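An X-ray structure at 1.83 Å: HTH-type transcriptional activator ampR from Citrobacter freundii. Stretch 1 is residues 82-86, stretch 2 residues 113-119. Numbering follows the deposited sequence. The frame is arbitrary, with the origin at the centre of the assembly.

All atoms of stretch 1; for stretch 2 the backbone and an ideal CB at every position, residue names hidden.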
ATOM      1  N   LEU A  82      15.329 -10.374   2.431  1.00 11.11           N
ATOM      2  CA  LEU A  82      15.115 -11.771   2.072  1.00 12.78           C
ATOM      3  C   LEU A  82      13.634 -12.133   2.081  1.00 11.01           C
ATOM      4  O   LEU A  82      12.909 -11.807   3.019  1.00 11.49           O
ATOM      5  CB  LEU A  82      15.876 -12.690   3.023  1.00 11.78           C
ATOM      6  CG  LEU A  82      17.391 -12.459   3.049  1.00 15.80           C
ATOM      7  CD1 LEU A  82      18.071 -13.524   3.904  1.00 15.73           C
ATOM      8  CD2 LEU A  82      17.946 -12.479   1.638  1.00 12.79           C
HETATM    9  N   MSE A  83      13.198 -12.820   1.031  1.00  9.35           N
HETATM   10  CA  MSE A  83      11.783 -13.140   0.854  1.00 10.83           C
HETATM   11  C   MSE A  83      11.463 -14.608   1.052  1.00 12.32           C
HETATM   12  O   MSE A  83      12.257 -15.487   0.713  1.00 12.56           O
HETATM   13  CB  MSE A  83      11.325 -12.742  -0.540  1.00 11.34           C
HETATM   14  CG  MSE A  83      11.519 -11.277  -0.831  1.00 18.91           C
HETATM   15 SE   MSE A  83      10.998 -10.879  -2.671  1.00 49.25          SE
HETATM   16  CE  MSE A  83      10.488 -12.658  -3.248  1.00 19.80           C
ATOM     17  N   SER A  84      10.272 -14.869   1.581  1.00 10.51           N
ATOM     18  CA  SER A  84       9.822 -16.228   1.812  1.00  9.64           C
ATOM     19  C   SER A  84       8.294 -16.235   1.735  1.00 11.18           C
ATOM     20  O   SER A  84       7.662 -15.184   1.869  1.00  9.90           O
ATOM     21  CB  SER A  84      10.314 -16.687   3.190  1.00 12.91           C
ATOM     22  OG  SER A  84      10.202 -18.088   3.351  1.00 16.54           O
ATOM     23  N   PRO A  85       7.691 -17.408   1.489  1.00  9.68           N
ATOM     24  CA  PRO A  85       6.229 -17.466   1.468  1.00  9.93           C
ATOM     25  C   PRO A  85       5.636 -17.052   2.808  1.00 11.02           C
ATOM     26  O   PRO A  85       6.218 -17.334   3.853  1.00  9.33           O
ATOM     27  CB  PRO A  85       5.946 -18.941   1.193  1.00 11.23           C
ATOM     28  CG  PRO A  85       7.107 -19.373   0.346  1.00 10.10           C
ATOM     29  CD  PRO A  85       8.302 -18.628   0.917  1.00 11.00           C
ATOM     30  N   LEU A  86       4.496 -16.374   2.754  1.00 10.67           N
ATOM     31  CA  LEU A  86       3.806 -15.899   3.947  1.00 11.15           C
ATOM     32  C   LEU A  86       2.322 -16.067   3.715  1.00 10.28           C
ATOM     33  O   LEU A  86       1.826 -15.699   2.659  1.00  8.59           O
ATOM     34  CB  LEU A  86       4.102 -14.413   4.170  1.00  8.47           C
ATOM     35  CG  LEU A  86       5.549 -14.053   4.501  1.00  8.77           C
ATOM     36  CD1 LEU A  86       5.754 -12.551   4.357  1.00 10.61           C
ATOM     37  CD2 LEU A  86       5.913 -14.518   5.912  1.00 11.19           C
ATOM     38  N   UNK A 113       9.003 -13.442 -11.884  1.00 26.42           N
ATOM     39  CA  UNK A 113       9.581 -14.755 -11.620  1.00 26.01           C
ATOM     40  C   UNK A 113       9.872 -15.052 -10.145  1.00 25.52           C
ATOM     41  O   UNK A 113      10.602 -15.994  -9.841  1.00 23.52           O
ATOM     42  CB  UNK A 113      10.879 -14.893 -12.418  1.00 26.01           C
ATOM     43  N   UNK A 114       9.314 -14.263  -9.231  1.00 21.00           N
ATOM     44  CA  UNK A 114       9.560 -14.488  -7.803  1.00 18.03           C
ATOM     45  C   UNK A 114       9.206 -15.912  -7.365  1.00 15.87           C
ATOM     46  O   UNK A 114       9.975 -16.568  -6.654  1.00 15.22           O
ATOM     47  CB  UNK A 114       8.759 -13.483  -6.973  1.00 18.03           C
ATOM     48  N   UNK A 115       8.033 -16.383  -7.774  1.00 14.97           N
ATOM     49  CA  UNK A 115       7.607 -17.729  -7.400  1.00 15.54           C
ATOM     50  C   UNK A 115       8.428 -18.809  -8.107  1.00 17.42           C
ATOM     51  O   UNK A 115       8.794 -19.808  -7.499  1.00 14.60           O
ATOM     52  CB  UNK A 115       6.122 -17.914  -7.719  1.00 15.54           C
ATOM     53  N   UNK A 116       8.728 -18.593  -9.383  1.00 18.41           N
ATOM     54  CA  UNK A 116       9.577 -19.524 -10.115  1.00 20.23           C
ATOM     55  C   UNK A 116      10.918 -19.666  -9.399  1.00 16.98           C
ATOM     56  O   UNK A 116      11.428 -20.773  -9.229  1.00 15.63           O
ATOM     57  CB  UNK A 116       9.781 -19.056 -11.557  1.00 20.23           C
ATOM     58  N   UNK A 117      11.475 -18.546  -8.957  1.00 16.65           N
ATOM     59  CA  UNK A 117      12.778 -18.559  -8.303  1.00 17.19           C
ATOM     60  C   UNK A 117      12.739 -19.218  -6.929  1.00 17.20           C
ATOM     61  O   UNK A 117      13.637 -19.982  -6.588  1.00 15.97           O
ATOM     62  CB  UNK A 117      13.307 -17.129  -8.172  1.00 17.19           C
ATOM     63  N   UNK A 118      11.711 -18.936  -6.130  1.00 14.46           N
ATOM     64  CA  UNK A 118      11.635 -19.578  -4.818  1.00 11.27           C
ATOM     65  C   UNK A 118      11.451 -21.092  -4.941  1.00 14.71           C
ATOM     66  O   UNK A 118      12.134 -21.864  -4.264  1.00 15.38           O
ATOM     67  CB  UNK A 118      10.487 -18.978  -4.004  1.00 11.27           C
ATOM     68  N   UNK A 119      10.508 -21.508  -5.787  1.00 13.91           N
ATOM     69  CA  UNK A 119      10.278 -22.927  -6.039  1.00 15.85           C
ATOM     70  C   UNK A 119      11.568 -23.597  -6.510  1.00 17.11           C
ATOM     71  O   UNK A 119      11.939 -24.653  -6.013  1.00 17.31           O
ATOM     72  CB  UNK A 119       9.168 -23.117  -7.075  1.00 15.85           C
TER

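Stretch 1 runs as a strand from 83 to 86, and the helix that begins at 114 crosses it nearly at a right angle, its axis 9.8 Å away at closest approach. Such a crossing lets only a few helix positions look at the strand. What the strand offers them is mostly apolar: the selenomethionine side chain of Met83 and the ring of Pro85. The hydroxyl of Ser84, whose CB points sideways, lies off to the side.

Position 113 lies just before the helix, and its ideal CB has nothing of stretch 1 within 5.5 Å. Local rules therefore dominate, and Asp, Asn, Ser or Thr would be customary at an N-cap. The deposited residue is Asp113. Its side chain makes no capping bond, although its backbone O accepts the first helical bond of the stretch, from N of residue 117 at 2.8 Å.

Position 114 is the first to face the strand. Its CB points toward stretch 1, and the ideal CB stands 4.2 Å from CE of Met83. A methyl group is the neighbour here, with no charge or donor on offer, so Leu, Met, Ile or the aliphatic part of a longer polar chain would suit. The residue is Glu114, whose CG lies 4.0 Å from Met83 CE. The carboxylate lies against the same side chain, with Glu114 OE2 4.0 Å from Met83 SE, and both of its oxygens are hydrogen-bonded elsewhere in the structure. An acid can thus line an apolar contact when its oxygens have partners outside it.

At 115 the CB points sideways, and its ideal position is out of reach of stretch 1. A small residue would leave the strand untouched from here; a long or broad one could swing its end back to the Pro85 ring. Trp115 does this with chi1 at -83° (m), bringing CH2 to 3.8 Å from Pro85 CG. The indole reaches the proline obliquely, with its far end rather than its root.

Positions 116 and 117 are out of reach of the strand, and this contact sets no demand on either beyond compatibility with a helix. They are Ala116 and Leu117.

Position 118 is the centre of the register, its CA 7.6 Å from that of Ser84. CB points toward the strand, yet its ideal position is still 5.4 Å from Pro85 CD, a gap that alanine could not close. Leu, Met or an aromatic could fill it, and a flat ring has a special claim because proline presents CH groups suited to a pi face. Trp118, with chi1 at -169° (t), lays its indole against Pro85: CG of the proline sits 3.5 Å from the centroid of the six-membered ring and 10° off its normal, a CH-pi contact, and Pro85 CD comes within 3.3 Å of Trp118 CE2. The indole NE1 is 4.2 Å from Ser84 OG, too far for a bond, and each is hydrogen-bonded elsewhere.

Position 119 is out of reach again, free for any helix-compatible residue as far as this strand is concerned. It is Met119, a selenomethionine.

Stretch 2, residues 113-119: DEWALWM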
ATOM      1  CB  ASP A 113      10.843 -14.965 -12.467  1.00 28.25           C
ATOM      2  CG  ASP A 113      11.930 -13.941 -12.165  1.00 38.33           C
ATOM      3  OD1 ASP A 113      11.711 -13.069 -11.297  1.00 38.98           O
ATOM      4  OD2 ASP A 113      13.007 -14.009 -12.799  1.00 43.46           O
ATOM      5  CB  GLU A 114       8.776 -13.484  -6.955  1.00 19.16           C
ATOM      6  CG  GLU A 114       9.304 -12.063  -7.043  1.00 20.70           C
ATOM      7  CD  GLU A 114       8.389 -11.064  -6.360  1.00 21.53           C
ATOM      8  OE1 GLU A 114       7.185 -11.356  -6.206  1.00 21.46           O
ATOM      9  OE2 GLU A 114       8.877  -9.981  -5.985  1.00 20.40           O
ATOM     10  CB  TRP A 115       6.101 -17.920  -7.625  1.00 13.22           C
ATOM     11  CG  TRP A 115       5.315 -17.393  -6.467  1.00 12.60           C
ATOM     12  CD1 TRP A 115       4.533 -16.270  -6.437  1.00 12.39           C
ATOM     13  CD2 TRP A 115       5.273 -17.951  -5.148  1.00 13.14           C
ATOM     14  NE1 TRP A 115       4.000 -16.103  -5.174  1.00 11.88           N
ATOM     15  CE2 TRP A 115       4.437 -17.124  -4.369  1.00 11.96           C
ATOM     16  CE3 TRP A 115       5.864 -19.068  -4.552  1.00 11.10           C
ATOM     17  CZ2 TRP A 115       4.169 -17.389  -3.026  1.00 10.03           C
ATOM     18  CZ3 TRP A 115       5.599 -19.336  -3.221  1.00 11.34           C
ATOM     19  CH2 TRP A 115       4.757 -18.495  -2.468  1.00 12.39           C
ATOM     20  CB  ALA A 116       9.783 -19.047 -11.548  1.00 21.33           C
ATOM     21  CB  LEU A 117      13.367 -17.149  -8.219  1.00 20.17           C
ATOM     22  CG  LEU A 117      13.687 -16.548  -9.594  1.00 25.10           C
ATOM     23  CD1 LEU A 117      13.951 -15.054  -9.509  1.00 28.32           C
ATOM     24  CD2 LEU A 117      14.871 -17.271 -10.239  1.00 28.50           C
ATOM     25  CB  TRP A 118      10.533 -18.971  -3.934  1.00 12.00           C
ATOM     26  CG  TRP A 118      10.628 -19.440  -2.528  1.00  9.48           C
ATOM     27  CD1 TRP A 118      11.401 -18.905  -1.533  1.00 11.18           C
ATOM     28  CD2 TRP A 118       9.960 -20.562  -1.957  1.00 11.91           C
ATOM     29  NE1 TRP A 118      11.244 -19.622  -0.376  1.00 12.70           N
ATOM     30  CE2 TRP A 118      10.369 -20.650  -0.611  1.00 10.20           C
ATOM     31  CE3 TRP A 118       9.049 -21.504  -2.450  1.00 12.06           C
ATOM     32  CZ2 TRP A 118       9.896 -21.639   0.244  1.00 13.96           C
ATOM     33  CZ3 TRP A 118       8.584 -22.486  -1.599  1.00 12.19           C
ATOM     34  CH2 TRP A 118       9.008 -22.547  -0.271  1.00 11.63           C
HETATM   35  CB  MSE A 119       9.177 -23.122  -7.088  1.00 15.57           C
HETATM   36  CG  MSE A 119       7.779 -22.760  -6.595  1.00 16.63           C
HETATM   37 SE   MSE A 119       7.244 -23.888  -5.084  1.00 33.24          SE
HETATM   38  CE  MSE A 119       5.460 -23.134  -4.725  1.00 22.46           C
TER
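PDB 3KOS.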